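Local coordinates for glucose-6-phosphate isomerase (Thermus thermophilus, PDB 1ZZG) that catalyses the reversible isomerization of glucose 6-phosphate to fructose 6-phosphate, a step shared by glycolysis and gluconeogenesis, at the interface of chains A and B. Sequence-based numbering; all coordinates share one arbitrary frame. Chains: chain A/B, glucose-6-phosphate isomerase.

The interface of chains A and B. Residues chain A 266, 270, 280-282; chain B 244, 284, 298, 306.
B:Leu298, on helix 296-301 of chain B, packs its branched end against chain A, where it meets A:Asp266, A:Gly270 and the stretch A:Gly280 to A:Thr282. This is the tightly packed part. Methyl CD2 lies over the carboxylate of A:Asp266, 3.4 Å from its carbon CG, and also meets the backbone at A:Thr282 CA at 3.9 Å. The other methyl, CD1, rests on A:Gly270 CA at 3.5 Å, where no side chain intervenes. CG stands anti to the backbone N (chi1 168°), which carries the fork towards chain A; chi2 (67°) then spreads the two methyls, CD2 to A:Asp266 and CD1 to A:Gly270. The patch is part of the two-fold interface between identical subunits, in keeping with the dimers common in this family. Its centre is about 8 Å from the predicted proton donor A:Glu267, so this packing may help to steady the neighbouring active site.

Packing is looser between the A:Thr282 side chain and the valines of chain B. Its methyl CG2 meets B:Val284 CG2 at 4.1 Å, and B:Val244 CG2 stands equally far from its hydroxyl OG1. The polar link here comes from B:Lys306, whose chain is extended until a bend at chi4 (61°) turns the amine NZ towards the threonine. An alanine at A:Thr282 would probably leave this lysine nitrogen without its hydroxyl acceptor and open a gap beside B:Val284. The hydrogen bond runs from B:Lys306 NZ to A:Thr282 OG1 and measures 3.0 Å.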
# COMPACT_ATOMS: atom_id res chain seq x y z
N ASP A 266 13.05 -6.71 -2.13
CA ASP A 266 13.14 -7.49 -0.89
C ASP A 266 13.40 -8.99 -1.07
O ASP A 266 14.35 -9.53 -0.53
CB ASP A 266 11.85 -7.33 -0.08
CG ASP A 266 11.77 -6.01 0.67
OD1 ASP A 266 12.54 -5.08 0.35
OD2 ASP A 266 10.91 -5.91 1.57
N GLY A 270 17.18 -9.79 -0.23
CA GLY A 270 17.18 -10.06 1.20
C GLY A 270 17.65 -11.49 1.30
O GLY A 270 16.85 -12.43 1.43
N GLY A 280 20.94 -7.10 2.34
CA GLY A 280 19.69 -6.60 1.80
C GLY A 280 19.19 -5.34 2.50
O GLY A 280 19.37 -5.18 3.71
N THR A 281 18.57 -4.45 1.74
CA THR A 281 18.03 -3.23 2.31
C THR A 281 16.51 -3.34 2.30
O THR A 281 15.94 -4.09 1.51
CB THR A 281 18.46 -1.97 1.52
OG1 THR A 281 18.00 -2.07 0.17
CG2 THR A 281 19.99 -1.84 1.53
N THR A 282 15.86 -2.60 3.19
CA THR A 282 14.41 -2.63 3.30
C THR A 282 13.74 -1.62 2.37
O THR A 282 13.85 -0.41 2.57
CB THR A 282 13.98 -2.35 4.75
OG1 THR A 282 14.64 -3.28 5.62
CG2 THR A 282 12.46 -2.50 4.89
N VAL B 244 14.08 -0.15 11.60
CA VAL B 244 12.79 -0.46 10.99
C VAL B 244 11.79 -1.14 11.92
O VAL B 244 12.14 -2.01 12.71
CB VAL B 244 12.99 -1.38 9.75
CG1 VAL B 244 11.64 -1.81 9.18
CG2 VAL B 244 13.80 -0.65 8.70
N VAL B 284 7.12 0.25 8.36
CA VAL B 284 6.98 -0.44 7.08
C VAL B 284 5.67 -1.23 7.07
O VAL B 284 5.44 -2.09 7.92
CB VAL B 284 8.19 -1.36 6.84
CG1 VAL B 284 8.01 -2.18 5.55
CG2 VAL B 284 9.45 -0.52 6.76
N LEU B 298 12.92 -11.27 3.02
CA LEU B 298 13.89 -10.32 3.57
C LEU B 298 13.93 -10.38 5.10
O LEU B 298 15.01 -10.30 5.69
CB LEU B 298 13.54 -8.89 3.13
CG LEU B 298 14.30 -7.77 3.84
CD1 LEU B 298 15.78 -7.81 3.48
CD2 LEU B 298 13.69 -6.42 3.46
N LYS B 306 15.05 -5.19 12.47
CA LYS B 306 13.62 -4.91 12.55
C LYS B 306 12.91 -5.38 13.80
O LYS B 306 13.31 -6.37 14.43
CB LYS B 306 12.90 -5.56 11.36
CG LYS B 306 13.42 -5.15 9.98
CD LYS B 306 12.87 -6.06 8.89
CE LYS B 306 13.32 -5.63 7.51
NZ LYS B 306 14.80 -5.66 7.37